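Glyoxalase-like domain protein (Staphylococcus aureus, PDB 3P8A) is of unknown function but belongs to the glyoxalase-like (VOC) family, whose members are often metal-dependent enzymes or small-molecule-binding proteins. Local coordinates at residues A[30-44]-A[258-270]. Sequence-based numbering, arbitrary orientation.
Sequences HYIDQLDRFSFPGDV and PYSIFIRGAIYRF
With CG swung away from the backbone N (chi1 -176°), His30 sends its imidazole straight off the end of strand 24-31 to the hairpin turn, while Tyr268, its CG anti to the carbonyl carbon, leans its ring in from the second hairpin strand to meet it. Both ring nitrogens are used. NE2 donates to the carbonyl O of Arg264 at 2.8 Å, a nearly straight bond (167°) that lies in the imidazole plane but reaches the oxygen from above the carbonyl plane; ND1 and Tyr268 OH are hydrogen-bonded at 2.7 Å. Gripped at two points of its edge, the imidazole can hardly rotate, and Ala266 CB packs 3.6 Å from its centroid over one face, a CH-pi contact, while Ile32 CG1 covers the opposite face. Phe40 then points its edge at the face of Tyr268, CZ to CZ 3.5 Å, the planes at 86°, and Phe107 makes edge-to-face contacts with both His30 and Tyr268. Further out, Phe38 offers its ring edge to Ile263, CE1 to CD1 3.5 Å, with Pro41 meeting the same methyl, its CG against Ile261 CG2, and Val44 CG2 touching Ile261 CD1. Bent at chi2, Arg264 lays one guanidinium face over Ile32 CG2 and the carbonyl O of Asp33; NH1 is hydrogen-bonded to Gln105, which also accepts from Asp33 N. The loop thus wraps one face of the hairpin, joining the two mixed sheets through an aromatic cluster of His30, Phe40 and Tyr268 on a two-stranded beta-hairpin closed by a type I' turn from Ile263 to Ala266.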
# COMPACT_ATOMS: atom_id res chain seq x y z
N HIS A 30 -2.57 5.85 -2.47
CA HIS A 30 -2.40 6.94 -3.42
C HIS A 30 -2.82 8.27 -2.75
O HIS A 30 -4.00 8.46 -2.44
CB HIS A 30 -3.20 6.65 -4.70
CG HIS A 30 -3.04 7.67 -5.80
ND1 HIS A 30 -3.72 7.54 -7.01
CD2 HIS A 30 -2.29 8.80 -5.85
CE1 HIS A 30 -3.36 8.59 -7.74
NE2 HIS A 30 -2.50 9.38 -7.08
N TYR A 31 -1.84 9.19 -2.55
CA TYR A 31 -2.10 10.51 -1.99
C TYR A 31 -2.67 11.42 -3.09
O TYR A 31 -2.02 11.62 -4.10
CB TYR A 31 -0.87 11.13 -1.27
CG TYR A 31 -1.01 12.62 -1.00
CD1 TYR A 31 -0.06 13.53 -1.48
CD2 TYR A 31 -2.12 13.14 -0.34
CE1 TYR A 31 -0.20 14.90 -1.26
CE2 TYR A 31 -2.32 14.51 -0.20
CZ TYR A 31 -1.34 15.39 -0.65
OH TYR A 31 -1.50 16.74 -0.47
N ILE A 32 -3.91 11.92 -2.89
CA ILE A 32 -4.62 12.80 -3.83
C ILE A 32 -5.09 14.06 -3.11
O ILE A 32 -5.88 13.96 -2.18
CB ILE A 32 -5.81 12.06 -4.54
CG1 ILE A 32 -5.26 10.99 -5.51
CG2 ILE A 32 -6.73 13.05 -5.30
CD1 ILE A 32 -6.29 10.13 -6.18
N ASP A 33 -4.62 15.23 -3.55
CA ASP A 33 -5.06 16.50 -2.96
C ASP A 33 -6.51 16.75 -3.40
O ASP A 33 -6.85 16.39 -4.52
CB ASP A 33 -4.16 17.64 -3.45
CG ASP A 33 -4.65 19.01 -3.04
OD1 ASP A 33 -4.76 19.25 -1.82
OD2 ASP A 33 -4.90 19.85 -3.92
N GLN A 34 -7.36 17.35 -2.53
CA GLN A 34 -8.77 17.63 -2.88
C GLN A 34 -9.50 16.35 -3.30
O GLN A 34 -10.17 16.29 -4.34
CB GLN A 34 -8.89 18.73 -3.97
CG GLN A 34 -8.47 20.12 -3.47
CD GLN A 34 -8.40 21.13 -4.59
OE1 GLN A 34 -9.16 21.09 -5.57
NE2 GLN A 34 -7.49 22.09 -4.46
N LEU A 35 -9.31 15.30 -2.49
CA LEU A 35 -9.91 13.98 -2.72
C LEU A 35 -11.45 13.99 -2.77
O LEU A 35 -12.00 13.16 -3.48
CB LEU A 35 -9.39 12.98 -1.65
CG LEU A 35 -9.89 11.55 -1.64
CD1 LEU A 35 -9.63 10.84 -2.98
CD2 LEU A 35 -9.28 10.80 -0.50
N ASP A 36 -12.13 14.91 -2.07
CA ASP A 36 -13.60 14.96 -2.10
C ASP A 36 -14.19 15.20 -3.48
O ASP A 36 -15.30 14.75 -3.76
CB ASP A 36 -14.14 16.02 -1.16
CG ASP A 36 -14.22 15.57 0.28
OD1 ASP A 36 -14.55 14.38 0.51
OD2 ASP A 36 -14.01 16.42 1.17
N ARG A 37 -13.44 15.92 -4.34
CA ARG A 37 -13.87 16.26 -5.70
C ARG A 37 -13.54 15.13 -6.67
O ARG A 37 -14.10 15.07 -7.77
CB ARG A 37 -13.12 17.53 -6.17
CG ARG A 37 -13.44 18.79 -5.36
CD ARG A 37 -12.43 19.90 -5.61
NE ARG A 37 -12.64 20.57 -6.88
CZ ARG A 37 -13.48 21.59 -7.07
NH1 ARG A 37 -13.61 22.14 -8.26
NH2 ARG A 37 -14.20 22.06 -6.05
N PHE A 38 -12.61 14.27 -6.27
CA PHE A 38 -12.04 13.22 -7.10
C PHE A 38 -12.91 12.03 -7.42
O PHE A 38 -13.57 11.48 -6.55
CB PHE A 38 -10.66 12.78 -6.54
CG PHE A 38 -9.92 11.79 -7.40
CD1 PHE A 38 -9.06 12.22 -8.41
CD2 PHE A 38 -10.10 10.42 -7.24
CE1 PHE A 38 -8.40 11.31 -9.23
CE2 PHE A 38 -9.45 9.51 -8.07
CZ PHE A 38 -8.60 9.95 -9.05
N SER A 39 -12.80 11.57 -8.67
CA SER A 39 -13.35 10.35 -9.23
C SER A 39 -12.38 9.88 -10.31
O SER A 39 -11.66 10.70 -10.89
CB SER A 39 -14.74 10.57 -9.83
OG SER A 39 -14.73 11.58 -10.82
N PHE A 40 -12.33 8.57 -10.58
CA PHE A 40 -11.50 8.00 -11.62
C PHE A 40 -12.08 8.35 -13.00
O PHE A 40 -13.30 8.45 -13.13
CB PHE A 40 -11.44 6.48 -11.47
CG PHE A 40 -10.21 6.00 -10.76
CD1 PHE A 40 -10.21 5.82 -9.38
CD2 PHE A 40 -9.05 5.72 -11.47
CE1 PHE A 40 -9.05 5.37 -8.72
CE2 PHE A 40 -7.91 5.27 -10.81
CZ PHE A 40 -7.91 5.11 -9.44
N PRO A 41 -11.22 8.49 -14.05
CA PRO A 41 -11.72 8.79 -15.40
C PRO A 41 -12.72 7.75 -15.90
O PRO A 41 -12.48 6.55 -15.79
CB PRO A 41 -10.45 8.80 -16.25
CG PRO A 41 -9.38 9.12 -15.29
CD PRO A 41 -9.74 8.40 -14.05
N GLY A 42 -13.87 8.22 -16.39
CA GLY A 42 -14.97 7.39 -16.85
C GLY A 42 -15.46 6.38 -15.82
O GLY A 42 -16.05 5.36 -16.17
N ASP A 43 -15.20 6.66 -14.52
CA ASP A 43 -15.57 5.79 -13.39
C ASP A 43 -15.08 4.35 -13.60
O ASP A 43 -15.77 3.42 -13.18
CB ASP A 43 -17.10 5.86 -13.10
CG ASP A 43 -17.58 7.19 -12.55
OD1 ASP A 43 -17.70 7.32 -11.31
OD2 ASP A 43 -17.85 8.10 -13.37
N VAL A 44 -13.91 4.17 -14.26
CA VAL A 44 -13.32 2.85 -14.58
C VAL A 44 -13.25 2.00 -13.30
O VAL A 44 -13.71 0.86 -13.29
CB VAL A 44 -11.94 2.91 -15.30
CG1 VAL A 44 -12.07 3.04 -16.83
CG2 VAL A 44 -11.03 3.97 -14.71
N PRO A 258 -4.73 -2.91 -24.14
CA PRO A 258 -4.14 -2.30 -22.93
C PRO A 258 -4.27 -0.79 -22.95
O PRO A 258 -4.49 -0.20 -24.01
CB PRO A 258 -2.66 -2.70 -23.00
CG PRO A 258 -2.54 -3.67 -24.13
CD PRO A 258 -3.68 -3.44 -25.04
N TYR A 259 -4.16 -0.16 -21.77
CA TYR A 259 -4.15 1.29 -21.64
C TYR A 259 -3.61 1.67 -20.28
O TYR A 259 -3.69 0.89 -19.33
CB TYR A 259 -5.53 1.95 -21.90
CG TYR A 259 -6.62 1.53 -20.95
CD1 TYR A 259 -6.85 2.24 -19.78
CD2 TYR A 259 -7.41 0.41 -21.21
CE1 TYR A 259 -7.87 1.86 -18.90
CE2 TYR A 259 -8.41 0.02 -20.33
CZ TYR A 259 -8.65 0.76 -19.18
OH TYR A 259 -9.61 0.37 -18.29
N SER A 260 -3.13 2.88 -20.18
CA SER A 260 -2.59 3.40 -18.95
C SER A 260 -3.21 4.73 -18.65
O SER A 260 -3.41 5.55 -19.55
CB SER A 260 -1.08 3.53 -19.03
OG SER A 260 -0.48 2.32 -19.45
N ILE A 261 -3.45 4.97 -17.37
CA ILE A 261 -4.01 6.24 -16.93
C ILE A 261 -3.02 6.88 -15.98
O ILE A 261 -2.66 6.26 -14.96
CB ILE A 261 -5.43 6.11 -16.28
CG1 ILE A 261 -6.41 5.31 -17.18
CG2 ILE A 261 -5.99 7.50 -15.89
CD1 ILE A 261 -7.73 4.94 -16.52
N PHE A 262 -2.57 8.10 -16.31
CA PHE A 262 -1.70 8.84 -15.41
C PHE A 262 -2.59 9.80 -14.69
O PHE A 262 -3.24 10.65 -15.31
CB PHE A 262 -0.52 9.60 -16.06
CG PHE A 262 0.13 10.53 -15.05
CD1 PHE A 262 1.12 10.07 -14.19
CD2 PHE A 262 -0.31 11.84 -14.89
CE1 PHE A 262 1.69 10.91 -13.24
CE2 PHE A 262 0.24 12.68 -13.91
CZ PHE A 262 1.26 12.22 -13.12
N ILE A 263 -2.64 9.66 -13.36
CA ILE A 263 -3.49 10.52 -12.57
C ILE A 263 -2.92 10.83 -11.20
O ILE A 263 -2.54 9.91 -10.47
CB ILE A 263 -4.96 9.99 -12.56
CG1 ILE A 263 -5.93 10.99 -11.91
CG2 ILE A 263 -5.08 8.56 -12.00
CD1 ILE A 263 -7.36 10.94 -12.53
N ARG A 264 -2.80 12.13 -10.89
CA ARG A 264 -2.31 12.66 -9.61
C ARG A 264 -1.04 11.98 -9.14
O ARG A 264 -0.98 11.55 -7.98
CB ARG A 264 -3.41 12.57 -8.53
CG ARG A 264 -4.74 13.26 -8.91
CD ARG A 264 -4.67 14.76 -8.77
NE ARG A 264 -6.00 15.32 -8.51
CZ ARG A 264 -6.26 16.28 -7.63
NH1 ARG A 264 -5.28 16.79 -6.89
NH2 ARG A 264 -7.50 16.71 -7.46
N GLY A 265 -0.06 11.89 -10.03
CA GLY A 265 1.27 11.33 -9.76
C GLY A 265 1.40 9.82 -9.78
O GLY A 265 2.50 9.31 -9.52
N ALA A 266 0.32 9.09 -10.08
CA ALA A 266 0.31 7.63 -10.11
C ALA A 266 -0.05 7.09 -11.50
O ALA A 266 -0.61 7.82 -12.32
CB ALA A 266 -0.65 7.09 -9.06
N ILE A 267 0.37 5.86 -11.80
CA ILE A 267 0.09 5.25 -13.10
C ILE A 267 -0.70 3.99 -12.87
O ILE A 267 -0.26 3.11 -12.14
CB ILE A 267 1.36 4.98 -13.96
CG1 ILE A 267 2.21 6.27 -14.11
CG2 ILE A 267 0.98 4.38 -15.36
CD1 ILE A 267 3.60 6.02 -14.48
N TYR A 268 -1.90 3.94 -13.46
CA TYR A 268 -2.75 2.75 -13.38
C TYR A 268 -2.71 2.14 -14.78
O TYR A 268 -3.15 2.79 -15.72
CB TYR A 268 -4.18 3.11 -12.97
CG TYR A 268 -4.30 3.64 -11.55
CD1 TYR A 268 -4.70 2.81 -10.50
CD2 TYR A 268 -4.01 4.97 -11.25
CE1 TYR A 268 -4.80 3.28 -9.20
CE2 TYR A 268 -4.11 5.46 -9.95
CZ TYR A 268 -4.52 4.61 -8.92
OH TYR A 268 -4.62 5.10 -7.64
N ARG A 269 -2.08 0.96 -14.93
CA ARG A 269 -1.99 0.26 -16.22
C ARG A 269 -3.02 -0.85 -16.26
O ARG A 269 -3.12 -1.62 -15.31
CB ARG A 269 -0.57 -0.32 -16.45
CG ARG A 269 0.51 0.73 -16.67
CD ARG A 269 1.93 0.17 -16.66
NE ARG A 269 2.18 -0.77 -17.76
CZ ARG A 269 3.34 -1.40 -17.98
NH1 ARG A 269 4.38 -1.19 -17.18
NH2 ARG A 269 3.46 -2.25 -18.99
N PHE A 270 -3.80 -0.93 -17.35
CA PHE A 270 -4.84 -1.94 -17.50
C PHE A 270 -4.52 -2.83 -18.67
O PHE A 270 -4.17 -2.35 -19.75
CB PHE A 270 -6.23 -1.32 -17.65
CG PHE A 270 -6.68 -0.50 -16.46
CD1 PHE A 270 -7.51 -1.05 -15.49
CD2 PHE A 270 -6.26 0.82 -16.30
CE1 PHE A 270 -7.92 -0.29 -14.39
CE2 PHE A 270 -6.67 1.58 -15.20
CZ PHE A 270 -7.52 1.03 -14.27